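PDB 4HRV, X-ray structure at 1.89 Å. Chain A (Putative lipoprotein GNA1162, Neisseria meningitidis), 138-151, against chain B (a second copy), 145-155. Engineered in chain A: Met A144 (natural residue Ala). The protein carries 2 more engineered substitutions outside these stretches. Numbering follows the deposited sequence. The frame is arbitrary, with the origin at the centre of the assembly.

Chain A, residues 138-151: NSGLLGMLVSAVVN
Chain B (145-155) LVSAVVNQIAN

Two copies of one helix pack nearly antiparallel, their N-to-C directions 161° apart and their axes 10.2 Å apart at closest approach. Chain A is helical from Ser A139 through Asn A151 and runs on beyond; chain B is helical through Ala B154, its helix starting before Leu B145. Phi/psi stay near -64/-41, except at Ser A139 (-68/-21) and Gly A140 (-59/-61). Each backbone N donates to the O four residues earlier; Gly A143 N to Ser A139 O is the shortest such bond, at 2.7 Å. Two pairs of CA atoms set the register: Val A146 CA lies 6.6 Å from Val B146 CA, and Ser A139 CA lies 5.9 Å from Ala B154 CA. No hydrogen bond crosses between the stretches; the contact is mainly apolar packing, and 370 Å² is buried in all, both sides summed.

Along chain B, Leu B145 (t, p) is buried but out of reach of chain A. Val B146 (m) points toward its own counterpart, with Val B146 CG2 3.9 Å from Val A146 CG2; Val A146 is also m. Val B146 CG1 sits 3.7 Å from CG2 of Val A150 (t), so a short, branched side chain meets two residues one turn apart. Ser B147 (t) points sideways, while Ala B148 and Val B149 (t) are out of reach.

One turn after Val B146, Val B150 (t) is the most covered residue, giving up 75 Å². Val B150 CG2 lies 3.9 Å from Val A146 CG1 and 4.3 Å from Leu A142 CD1, while Val B150 CG1 approaches Ser A139 CB at 4.1 Å. An ideal CB on Gly A143 would stay 4.9 Å from Val B150 CG1, but would clash with Ser A139 O of its own helix, at 2.9 Å.

Asn B151 (t, chi2 91°) turns away, and its ND2 donates to Gln B152 OE1 at 3.2 Å, tying polar groups together off the contact. Gln B152 (m, m, chi3 100°) is buried, out of reach of chain A. Ile B153 (m, t) points toward chain A and extends CD1 to Leu A142 CD1, 3.5 Å away. Leu A142 reaches it with an off-well chi1 of -128° and chi2 of -153°.

Ala B154 points sideways, yet its CB comes 3.0 Å from OG of Ser A139 (m), unusually short for a methyl carbon and a hydroxyl oxygen. Nearby, Asn A138 (t, chi2 6°) caps helix A: its OD1 accepts from Gly A140 N at 2.6 Å and, weakly, from Leu A141 N at 3.5 Å. Asn B155 leaves helical geometry at -96/34 and points away. The engineered Met A144, a selenomethionine (t, m, m), is buried outside this contact.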

ATOM      1  N   ASN A 138      -8.694   7.740  -8.505  1.00 66.16           N
ATOM      2  CA  ASN A 138      -7.525   8.571  -8.232  1.00 66.33           C
ATOM      3  C   ASN A 138      -6.412   7.848  -7.476  1.00 59.34           C
ATOM      4  O   ASN A 138      -6.507   7.630  -6.264  1.00 48.58           O
ATOM      5  CB  ASN A 138      -7.925   9.844  -7.476  1.00 71.22           C
ATOM      6  CG  ASN A 138      -6.744  10.772  -7.238  1.00 74.06           C
ATOM      7  OD1 ASN A 138      -5.642  10.536  -7.735  1.00 76.66           O
ATOM      8  ND2 ASN A 138      -6.975  11.843  -6.494  1.00 72.93           N
ATOM      9  N   SER A 139      -5.354   7.495  -8.205  1.00 61.90           N
ATOM     10  CA  SER A 139      -4.166   6.893  -7.616  1.00 59.35           C
ATOM     11  C   SER A 139      -3.399   7.873  -6.727  1.00 56.52           C
ATOM     12  O   SER A 139      -2.621   7.456  -5.872  1.00 57.87           O
ATOM     13  CB  SER A 139      -3.250   6.353  -8.712  1.00 65.25           C
ATOM     14  OG  SER A 139      -3.917   5.367  -9.478  1.00 69.07           O
ATOM     15  N   GLY A 140      -3.615   9.171  -6.928  1.00 55.14           N
ATOM     16  CA  GLY A 140      -3.024  10.177  -6.058  1.00 49.17           C
ATOM     17  C   GLY A 140      -3.468   9.949  -4.624  1.00 43.89           C
ATOM     18  O   GLY A 140      -2.664   9.694  -3.719  1.00 39.87           O
ATOM     19  N   LEU A 141      -4.775  10.023  -4.418  1.00 42.33           N
ATOM     20  CA  LEU A 141      -5.338   9.793  -3.096  1.00 38.59           C
ATOM     21  C   LEU A 141      -5.156   8.353  -2.633  1.00 35.71           C
ATOM     22  O   LEU A 141      -4.890   8.109  -1.464  1.00 36.91           O
ATOM     23  CB  LEU A 141      -6.811  10.196  -3.074  1.00 38.48           C
ATOM     24  CG  LEU A 141      -6.969  11.671  -3.450  1.00 38.47           C
ATOM     25  CD1 LEU A 141      -8.426  12.014  -3.729  1.00 38.00           C
ATOM     26  CD2 LEU A 141      -6.393  12.549  -2.342  1.00 40.43           C
ATOM     27  N   LEU A 142      -5.302   7.399  -3.544  1.00 40.96           N
ATOM     28  CA  LEU A 142      -5.064   6.006  -3.187  1.00 46.06           C
ATOM     29  C   LEU A 142      -3.625   5.822  -2.717  1.00 43.03           C
ATOM     30  O   LEU A 142      -3.361   5.098  -1.758  1.00 38.73           O
ATOM     31  CB  LEU A 142      -5.341   5.072  -4.360  1.00 51.17           C
ATOM     32  CG  LEU A 142      -6.289   3.922  -4.022  1.00 53.63           C
ATOM     33  CD1 LEU A 142      -6.033   2.730  -4.924  1.00 55.70           C
ATOM     34  CD2 LEU A 142      -6.182   3.541  -2.558  1.00 52.40           C
ATOM     35  N   GLY A 143      -2.702   6.502  -3.386  1.00 42.26           N
ATOM     36  CA  GLY A 143      -1.299   6.422  -3.032  1.00 43.77           C
ATOM     37  C   GLY A 143      -1.048   6.971  -1.647  1.00 41.03           C
ATOM     38  O   GLY A 143      -0.266   6.411  -0.879  1.00 41.62           O
HETATM   39  N   MSE A 144      -1.716   8.074  -1.326  1.00 39.38           N
HETATM   40  CA  MSE A 144      -1.552   8.701  -0.022  1.00 39.57           C
HETATM   41  C   MSE A 144      -2.034   7.773   1.075  1.00 37.37           C
HETATM   42  O   MSE A 144      -1.404   7.669   2.119  1.00 40.26           O
HETATM   43  CB  MSE A 144      -2.308  10.033   0.045  1.00 38.60           C
HETATM   44  CG  MSE A 144      -2.470  10.594   1.444  1.00 42.00           C
HETATM   45 SE   MSE A 144      -3.970   9.760   2.402  1.00 71.38          SE
HETATM   46  CE  MSE A 144      -5.409  10.124   1.121  1.00 58.10           C
ATOM     47  N   LEU A 145      -3.160   7.108   0.834  1.00 37.05           N
ATOM     48  CA  LEU A 145      -3.719   6.178   1.811  1.00 36.48           C
ATOM     49  C   LEU A 145      -2.802   4.973   2.055  1.00 33.03           C
ATOM     50  O   LEU A 145      -2.472   4.678   3.211  1.00 32.68           O
ATOM     51  CB  LEU A 145      -5.135   5.725   1.417  1.00 34.16           C
ATOM     52  CG  LEU A 145      -5.712   4.658   2.362  1.00 33.90           C
ATOM     53  CD1 LEU A 145      -5.880   5.223   3.770  1.00 35.88           C
ATOM     54  CD2 LEU A 145      -7.028   4.103   1.847  1.00 33.29           C
ATOM     55  N   VAL A 146      -2.374   4.279   0.993  1.00 34.84           N
ATOM     56  CA  VAL A 146      -1.489   3.124   1.205  1.00 32.53           C
ATOM     57  C   VAL A 146      -0.176   3.518   1.853  1.00 31.14           C
ATOM     58  O   VAL A 146       0.343   2.796   2.689  1.00 34.40           O
ATOM     59  CB  VAL A 146      -1.195   2.288  -0.084  1.00 39.73           C
ATOM     60  CG1 VAL A 146      -2.473   1.712  -0.651  1.00 36.43           C
ATOM     61  CG2 VAL A 146      -0.459   3.119  -1.125  1.00 39.83           C
ATOM     62  N   SER A 147       0.367   4.655   1.450  1.00 32.89           N
ATOM     63  CA  SER A 147       1.584   5.172   2.058  1.00 37.33           C
ATOM     64  C   SER A 147       1.425   5.401   3.562  1.00 38.96           C
ATOM     65  O   SER A 147       2.321   5.096   4.357  1.00 35.10           O
ATOM     66  CB  SER A 147       1.991   6.467   1.355  1.00 44.99           C
ATOM     67  OG  SER A 147       2.955   7.171   2.111  1.00 52.84           O
ATOM     68  N   ALA A 148       0.278   5.948   3.947  1.00 37.60           N
ATOM     69  CA  ALA A 148       0.000   6.208   5.347  1.00 35.64           C
ATOM     70  C   ALA A 148      -0.088   4.899   6.107  1.00 32.68           C
ATOM     71  O   ALA A 148       0.394   4.792   7.233  1.00 33.09           O
ATOM     72  CB  ALA A 148      -1.306   7.003   5.487  1.00 34.08           C
ATOM     73  N   VAL A 149      -0.710   3.896   5.493  1.00 31.15           N
ATOM     74  CA  VAL A 149      -0.838   2.592   6.142  1.00 31.98           C
ATOM     75  C   VAL A 149       0.532   1.907   6.291  1.00 36.11           C
ATOM     76  O   VAL A 149       0.822   1.301   7.322  1.00 34.96           O
ATOM     77  CB  VAL A 149      -1.840   1.667   5.408  1.00 34.07           C
ATOM     78  CG1 VAL A 149      -1.790   0.257   5.980  1.00 39.88           C
ATOM     79  CG2 VAL A 149      -3.250   2.218   5.528  1.00 39.54           C
ATOM     80  N   VAL A 150       1.369   2.013   5.262  1.00 39.50           N
ATOM     81  CA  VAL A 150       2.719   1.449   5.338  1.00 41.21           C
ATOM     82  C   VAL A 150       3.571   2.191   6.377  1.00 44.04           C
ATOM     83  O   VAL A 150       4.354   1.574   7.106  1.00 44.75           O
ATOM     84  CB  VAL A 150       3.423   1.431   3.965  1.00 40.08           C
ATOM     85  CG1 VAL A 150       4.860   0.928   4.105  1.00 42.45           C
ATOM     86  CG2 VAL A 150       2.655   0.545   2.989  1.00 38.19           C
ATOM     87  N   ASN A 151       3.411   3.511   6.454  1.00 42.74           N
ATOM     88  CA  ASN A 151       4.083   4.296   7.485  1.00 41.57           C
ATOM     89  C   ASN A 151       3.728   3.801   8.877  1.00 39.17           C
ATOM     90  O   ASN A 151       4.593   3.667   9.737  1.00 40.79           O
ATOM     91  CB  ASN A 151       3.723   5.780   7.371  1.00 48.65           C
ATOM     92  CG  ASN A 151       4.258   6.599   8.535  1.00 54.10           C
ATOM     93  OD1 ASN A 151       5.351   7.159   8.463  1.00 57.82           O
ATOM     94  ND2 ASN A 151       3.491   6.660   9.620  1.00 55.30           N
TER
ATOM     95  N   LEU B 145       5.234  -3.753  -2.828  1.00 34.98           N
ATOM     96  CA  LEU B 145       3.976  -4.474  -3.029  1.00 33.87           C
ATOM     97  C   LEU B 145       2.753  -3.555  -3.120  1.00 31.26           C
ATOM     98  O   LEU B 145       1.949  -3.701  -4.033  1.00 32.88           O
ATOM     99  CB  LEU B 145       3.756  -5.544  -1.953  1.00 34.31           C
ATOM    100  CG  LEU B 145       2.460  -6.335  -2.157  1.00 33.52           C
ATOM    101  CD1 LEU B 145       2.431  -6.997  -3.542  1.00 35.84           C
ATOM    102  CD2 LEU B 145       2.262  -7.373  -1.063  1.00 36.54           C
ATOM    103  N   VAL B 146       2.589  -2.631  -2.171  1.00 28.53           N
ATOM    104  CA  VAL B 146       1.422  -1.759  -2.221  1.00 29.41           C
ATOM    105  C   VAL B 146       1.527  -0.919  -3.471  1.00 30.39           C
ATOM    106  O   VAL B 146       0.535  -0.631  -4.124  1.00 30.71           O
ATOM    107  CB  VAL B 146       1.268  -0.845  -0.954  1.00 37.61           C
ATOM    108  CG1 VAL B 146       1.436  -1.649   0.311  1.00 37.89           C
ATOM    109  CG2 VAL B 146       2.262   0.305  -0.976  1.00 41.70           C
ATOM    110  N   SER B 147       2.756  -0.576  -3.828  1.00 34.06           N
ATOM    111  CA  SER B 147       2.984   0.280  -4.982  1.00 38.90           C
ATOM    112  C   SER B 147       2.561  -0.420  -6.254  1.00 38.09           C
ATOM    113  O   SER B 147       1.967   0.186  -7.153  1.00 37.18           O
ATOM    114  CB  SER B 147       4.450   0.692  -5.060  1.00 45.26           C
ATOM    115  OG  SER B 147       4.629   1.609  -6.119  1.00 55.41           O
ATOM    116  N   ALA B 148       2.872  -1.711  -6.325  1.00 38.76           N
ATOM    117  CA  ALA B 148       2.492  -2.529  -7.462  1.00 35.60           C
ATOM    118  C   ALA B 148       0.980  -2.660  -7.539  1.00 32.99           C
ATOM    119  O   ALA B 148       0.395  -2.625  -8.618  1.00 35.40           O
ATOM    120  CB  ALA B 148       3.124  -3.903  -7.344  1.00 34.65           C
ATOM    121  N   VAL B 149       0.339  -2.827  -6.391  1.00 29.56           N
ATOM    122  CA  VAL B 149      -1.097  -3.025  -6.401  1.00 30.73           C
ATOM    123  C   VAL B 149      -1.813  -1.742  -6.834  1.00 33.07           C
ATOM    124  O   VAL B 149      -2.783  -1.792  -7.582  1.00 34.14           O
ATOM    125  CB  VAL B 149      -1.624  -3.542  -5.052  1.00 32.92           C
ATOM    126  CG1 VAL B 149      -3.145  -3.463  -5.021  1.00 36.53           C
ATOM    127  CG2 VAL B 149      -1.140  -4.978  -4.822  1.00 39.51           C
ATOM    128  N   VAL B 150      -1.313  -0.597  -6.391  1.00 35.03           N
ATOM    129  CA  VAL B 150      -1.925   0.672  -6.797  1.00 35.43           C
ATOM    130  C   VAL B 150      -1.733   0.899  -8.300  1.00 41.35           C
ATOM    131  O   VAL B 150      -2.614   1.431  -8.974  1.00 43.08           O
ATOM    132  CB  VAL B 150      -1.394   1.862  -5.978  1.00 34.02           C
ATOM    133  CG1 VAL B 150      -1.842   3.184  -6.600  1.00 41.65           C
ATOM    134  CG2 VAL B 150      -1.894   1.769  -4.550  1.00 32.43           C
ATOM    135  N   ASN B 151      -0.594   0.463  -8.829  1.00 41.19           N
ATOM    136  CA  ASN B 151      -0.355   0.569 -10.263  1.00 45.57           C
ATOM    137  C   ASN B 151      -1.382  -0.239 -11.049  1.00 45.30           C
ATOM    138  O   ASN B 151      -1.895   0.221 -12.068  1.00 45.15           O
ATOM    139  CB  ASN B 151       1.061   0.115 -10.621  1.00 52.43           C
ATOM    140  CG  ASN B 151       1.384   0.315 -12.091  1.00 60.18           C
ATOM    141  OD1 ASN B 151       1.901   1.359 -12.491  1.00 64.70           O
ATOM    142  ND2 ASN B 151       1.073  -0.684 -12.907  1.00 61.64           N
ATOM    143  N   GLN B 152      -1.688  -1.443 -10.573  1.00 43.14           N
ATOM    144  CA  GLN B 152      -2.710  -2.261 -11.223  1.00 41.26           C
ATOM    145  C   GLN B 152      -4.079  -1.580 -11.213  1.00 40.59           C
ATOM    146  O   GLN B 152      -4.822  -1.662 -12.188  1.00 43.77           O
ATOM    147  CB  GLN B 152      -2.810  -3.644 -10.586  1.00 39.46           C
ATOM    148  CG  GLN B 152      -1.538  -4.476 -10.718  1.00 40.94           C
ATOM    149  CD  GLN B 152      -0.964  -4.435 -12.120  1.00 43.06           C
ATOM    150  OE1 GLN B 152      -0.022  -3.692 -12.394  1.00 46.18           O
ATOM    151  NE2 GLN B 152      -1.526  -5.237 -13.018  1.00 44.41           N
ATOM    152  N   ILE B 153      -4.416  -0.924 -10.109  1.00 40.92           N
ATOM    153  CA  ILE B 153      -5.692  -0.218 -10.030  1.00 46.20           C
ATOM    154  C   ILE B 153      -5.680   0.967 -10.993  1.00 45.64           C
ATOM    155  O   ILE B 153      -6.660   1.222 -11.698  1.00 46.19           O
ATOM    156  CB  ILE B 153      -6.002   0.260  -8.590  1.00 47.11           C
ATOM    157  CG1 ILE B 153      -6.136  -0.937  -7.651  1.00 50.38           C
ATOM    158  CG2 ILE B 153      -7.285   1.074  -8.558  1.00 51.09           C
ATOM    159  CD1 ILE B 153      -6.247  -0.565  -6.180  1.00 54.36           C
ATOM    160  N   ALA B 154      -4.556   1.676 -11.032  1.00 44.26           N
ATOM    161  CA  ALA B 154      -4.418   2.838 -11.905  1.00 51.33           C
ATOM    162  C   ALA B 154      -4.630   2.489 -13.378  1.00 59.39           C
ATOM    163  O   ALA B 154      -5.251   3.251 -14.118  1.00 63.47           O
ATOM    164  CB  ALA B 154      -3.059   3.498 -11.703  1.00 49.37           C
ATOM    165  N   ASN B 155      -4.118   1.338 -13.803  1.00 61.53           N
ATOM    166  CA  ASN B 155      -4.192   0.952 -15.209  1.00 65.91           C
ATOM    167  C   ASN B 155      -5.370   0.042 -15.539  1.00 69.72           C
ATOM    168  O   ASN B 155      -5.274  -0.824 -16.409  1.00 71.01           O
ATOM    169  CB  ASN B 155      -2.876   0.306 -15.656  1.00 67.45           C
ATOM    170  CG  ASN B 155      -1.711   1.273 -15.595  1.00 68.46           C
ATOM    171  OD1 ASN B 155      -0.761   1.072 -14.842  1.00 66.38           O
ATOM    172  ND2 ASN B 155      -1.784   2.340 -16.387  1.00 70.70           N
TER